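PDB 6QPS: polysaccharide Lyase Family 6 from Bacteroides cellulosilyticus, which probably cleaves alginate as a calcium-dependent lyase specific for mannuronic acid, breaking the chain by beta-elimination. Local coordinates for residues G113-D118 and Q182-A187. Residues are numbered along the deposited sequence; the frame is centred on the assembly and turned at random.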
ATOM      1  N   GLY A 113       8.231 -21.307  -5.457  1.00 23.74           N
ATOM      2  CA  GLY A 113       8.638 -20.511  -6.596  1.00 24.00           C
ATOM      3  C   GLY A 113       8.495 -19.020  -6.336  1.00 18.67           C
ATOM      4  O   GLY A 113       9.173 -18.471  -5.466  1.00 19.37           O
ATOM      5  N   HIS A 114       7.628 -18.355  -7.100  1.00 17.34           N
ATOM      6  CA  HIS A 114       7.502 -16.900  -7.060  1.00 16.22           C
ATOM      7  C   HIS A 114       6.503 -16.413  -6.027  1.00 14.97           C
ATOM      8  O   HIS A 114       6.658 -15.296  -5.534  1.00 13.71           O
ATOM      9  CB  HIS A 114       7.061 -16.389  -8.448  1.00 16.96           C
ATOM     10  CG  HIS A 114       7.112 -14.895  -8.603  1.00 15.03           C
ATOM     11  ND1 HIS A 114       6.052 -14.070  -8.290  1.00 15.52           N
ATOM     12  CD2 HIS A 114       8.099 -14.080  -9.049  1.00 17.38           C
ATOM     13  CE1 HIS A 114       6.391 -12.812  -8.518  1.00 14.83           C
ATOM     14  NE2 HIS A 114       7.624 -12.791  -8.991  1.00 16.64           N
ATOM     15  N   ASP A 115       5.478 -17.204  -5.700  1.00 13.15           N
ATOM     16  CA  ASP A 115       4.310 -16.718  -4.964  1.00 12.57           C
ATOM     17  C   ASP A 115       4.028 -17.623  -3.774  1.00 12.41           C
ATOM     18  O   ASP A 115       3.680 -18.794  -3.946  1.00 13.80           O
ATOM     19  CB  ASP A 115       3.090 -16.640  -5.897  1.00 14.22           C
ATOM     20  CG  ASP A 115       3.389 -15.875  -7.165  1.00 14.55           C
ATOM     21  OD1 ASP A 115       3.749 -14.691  -7.047  1.00 13.52           O
ATOM     22  OD2 ASP A 115       3.305 -16.470  -8.267  1.00 17.97           O
ATOM     23  N   MET A 116       4.134 -17.079  -2.561  1.00 10.98           N
ATOM     24  CA  MET A 116       3.945 -17.906  -1.376  1.00 10.49           C
ATOM     25  C   MET A 116       2.471 -18.234  -1.151  1.00 10.11           C
ATOM     26  O   MET A 116       2.110 -19.406  -0.990  1.00 11.17           O
ATOM     27  CB  MET A 116       4.552 -17.239  -0.145  1.00 11.52           C
ATOM     28  CG  MET A 116       4.639 -18.181   1.050  1.00 11.32           C
ATOM     29  SD  MET A 116       5.484 -17.486   2.496  1.00 12.24           S
ATOM     30  CE  MET A 116       4.229 -16.367   3.107  1.00 14.23           C
ATOM     31  N   ILE A 117       1.614 -17.208  -1.123  1.00 10.31           N
ATOM     32  CA  ILE A 117       0.164 -17.333  -0.928  1.00  9.79           C
ATOM     33  C   ILE A 117      -0.511 -16.593  -2.088  1.00 10.26           C
ATOM     34  O   ILE A 117      -0.251 -15.400  -2.304  1.00 10.73           O
ATOM     35  CB  ILE A 117      -0.295 -16.730   0.414  1.00 10.94           C
ATOM     36  CG1 ILE A 117       0.428 -17.392   1.590  1.00 11.18           C
ATOM     37  CG2 ILE A 117      -1.820 -16.823   0.557  1.00 13.54           C
ATOM     38  CD1 ILE A 117       0.123 -16.726   2.946  1.00 12.70           C
ATOM     39  N   ASP A 118      -1.387 -17.286  -2.823  1.00 11.06           N
ATOM     40  CA  ASP A 118      -1.997 -16.764  -4.050  1.00 10.10           C
ATOM     41  C   ASP A 118      -3.484 -17.101  -4.043  1.00  9.50           C
ATOM     42  O   ASP A 118      -3.872 -18.215  -3.674  1.00 12.19           O
ATOM     43  CB  ASP A 118      -1.292 -17.371  -5.276  1.00 11.66           C
ATOM     44  CG  ASP A 118      -1.463 -16.563  -6.549  1.00 14.80           C
ATOM     45  OD1 ASP A 118      -2.105 -15.490  -6.545  1.00 12.18           O
ATOM     46  OD2 ASP A 118      -0.942 -17.046  -7.578  1.00 16.84           O
ATOM     47  N   GLN A 182       0.718  -7.995  -3.649  1.00  9.41           N
ATOM     48  CA  GLN A 182       0.438  -7.626  -5.030  1.00  8.74           C
ATOM     49  C   GLN A 182      -1.035  -7.839  -5.353  1.00  8.09           C
ATOM     50  O   GLN A 182      -1.588  -8.919  -5.092  1.00  9.13           O
ATOM     51  CB  GLN A 182       1.257  -8.504  -5.973  1.00  9.94           C
ATOM     52  CG  GLN A 182       0.926  -8.353  -7.459  1.00  8.19           C
ATOM     53  CD  GLN A 182       1.467  -7.060  -8.046  1.00  9.10           C
ATOM     54  OE1 GLN A 182       2.645  -6.748  -7.913  1.00 10.99           O
ATOM     55  NE2 GLN A 182       0.600  -6.305  -8.722  1.00  9.94           N
ATOM     56  N   VAL A 183      -1.658  -6.830  -5.949  1.00  8.37           N
ATOM     57  CA  VAL A 183      -2.986  -6.960  -6.547  1.00  9.50           C
ATOM     58  C   VAL A 183      -2.772  -7.252  -8.034  1.00  8.10           C
ATOM     59  O   VAL A 183      -2.352  -6.370  -8.797  1.00  8.32           O
ATOM     60  CB  VAL A 183      -3.839  -5.705  -6.304  1.00  8.18           C
ATOM     61  CG1 VAL A 183      -5.233  -5.923  -6.894  1.00  9.68           C
ATOM     62  CG2 VAL A 183      -3.928  -5.389  -4.808  1.00  9.69           C
ATOM     63  N   TRP A 184      -3.060  -8.485  -8.443  1.00  8.95           N
ATOM     64  CA  TRP A 184      -2.879  -8.907  -9.822  1.00  9.28           C
ATOM     65  C   TRP A 184      -4.129  -8.627 -10.631  1.00  9.81           C
ATOM     66  O   TRP A 184      -5.226  -9.030 -10.237  1.00  8.98           O
ATOM     67  CB  TRP A 184      -2.666 -10.411  -9.874  1.00  9.47           C
ATOM     68  CG  TRP A 184      -1.366 -10.905  -9.289  1.00  8.58           C
ATOM     69  CD1 TRP A 184      -1.150 -11.307  -8.007  1.00  9.64           C
ATOM     70  CD2 TRP A 184      -0.122 -11.095  -9.985  1.00  8.88           C
ATOM     71  NE1 TRP A 184       0.157 -11.728  -7.850  1.00  9.38           N
ATOM     72  CE2 TRP A 184       0.802 -11.619  -9.050  1.00  9.43           C
ATOM     73  CE3 TRP A 184       0.301 -10.879 -11.301  1.00 11.17           C
ATOM     74  CZ2 TRP A 184       2.120 -11.912  -9.390  1.00 12.44           C
ATOM     75  CZ3 TRP A 184       1.605 -11.188 -11.634  1.00 14.49           C
ATOM     76  CH2 TRP A 184       2.503 -11.678 -10.676  1.00 13.46           C
ATOM     77  N   LEU A 185      -3.963  -7.955 -11.763  1.00  9.09           N
ATOM     78  CA  LEU A 185      -5.049  -7.663 -12.678  1.00  9.60           C
ATOM     79  C   LEU A 185      -4.777  -8.302 -14.033  1.00  8.92           C
ATOM     80  O   LEU A 185      -3.628  -8.424 -14.478  1.00 10.02           O
ATOM     81  CB  LEU A 185      -5.191  -6.165 -12.893  1.00  8.86           C
ATOM     82  CG  LEU A 185      -5.161  -5.284 -11.655  1.00 10.52           C
ATOM     83  CD1 LEU A 185      -5.172  -3.805 -12.077  1.00 11.09           C
ATOM     84  CD2 LEU A 185      -6.300  -5.550 -10.704  1.00  9.90           C
ATOM     85  N   SER A 186      -5.843  -8.720 -14.698  1.00 11.32           N
ATOM     86  CA  SER A 186      -5.731  -9.171 -16.074  1.00 11.09           C
ATOM     87  C   SER A 186      -6.845  -8.541 -16.888  1.00 13.10           C
ATOM     88  O   SER A 186      -7.807  -8.009 -16.329  1.00 12.70           O
ATOM     89  CB  SER A 186      -5.871 -10.689 -16.175  1.00 13.46           C
ATOM     90  OG  SER A 186      -7.181 -11.083 -15.818  1.00 15.06           O
ATOM     91  N   ALA A 187      -6.750  -8.677 -18.218  1.00 14.62           N
ATOM     92  CA  ALA A 187      -7.711  -8.032 -19.099  1.00 19.82           C
ATOM     93  C   ALA A 187      -9.127  -8.477 -18.782  1.00 20.13           C
ATOM     94  O   ALA A 187     -10.070  -7.688 -18.905  1.00 25.74           O
ATOM     95  CB  ALA A 187      -7.365  -8.339 -20.559  1.00 20.60           C
TER
HETATM   96  O   HOH W   1       1.813 -12.987  -5.839  1.00 12.88           O
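Trp184 meets Asp115 and His114 across a small contact near the protein surface, and Gln182, two residues earlier on the 182-187 segment, supports the indole. Gln182 lies in the strand 181-183. Its CG lies against one face of the Trp184 ring, 3.4 Å above the plane and offset toward the rim. The amide is well fixed. NE2 donates to Val183 O at 3.0 Å, well above the carbonyl plane, and also bonds to Gly218 O, while OE1 takes a bond from Arg216. After Val183 the chain leaves the strand. The CB of Trp184 points toward the 113-118 segment, and CG anti to the carbonyl carbon (chi1 -68°) sets the indole beside Asp115 and His114. Arg160 makes a cation-pi contact with the indole and a salt bridge with Asp118. The fold is a right-handed parallel beta-helix, as in other PL6 lyases. Strand 155-159 runs between strands 115-118 and 181-183, so the two segments belong to coils that are not direct neighbours. Side chains and water bridge the gap. One water accepts from Trp184 NE1 at 2.9 Å, in the indole plane, and donates to Asp115 OD1 at 2.8 Å. The same oxygen lies 4.0 Å from Trp184 CZ2, with carboxylate and ring planes nearly perpendicular (89°). OD1 also takes a nearly straight bond from His114 ND1, 2.7 Å long. The oxygen lies in the imidazole plane, but ND1 meets it from above the plane of the carboxylate. The imidazole CE1 comes to the indole edge, 4.5 Å from Trp184 CZ2. Without the Asp115 carboxylate, as with an alanine here, ND1 and the bridging water would probably lose their shared acceptor, and the imidazole would be less firmly oriented. The calcium ion lies about 14 Å from the His114 side chain.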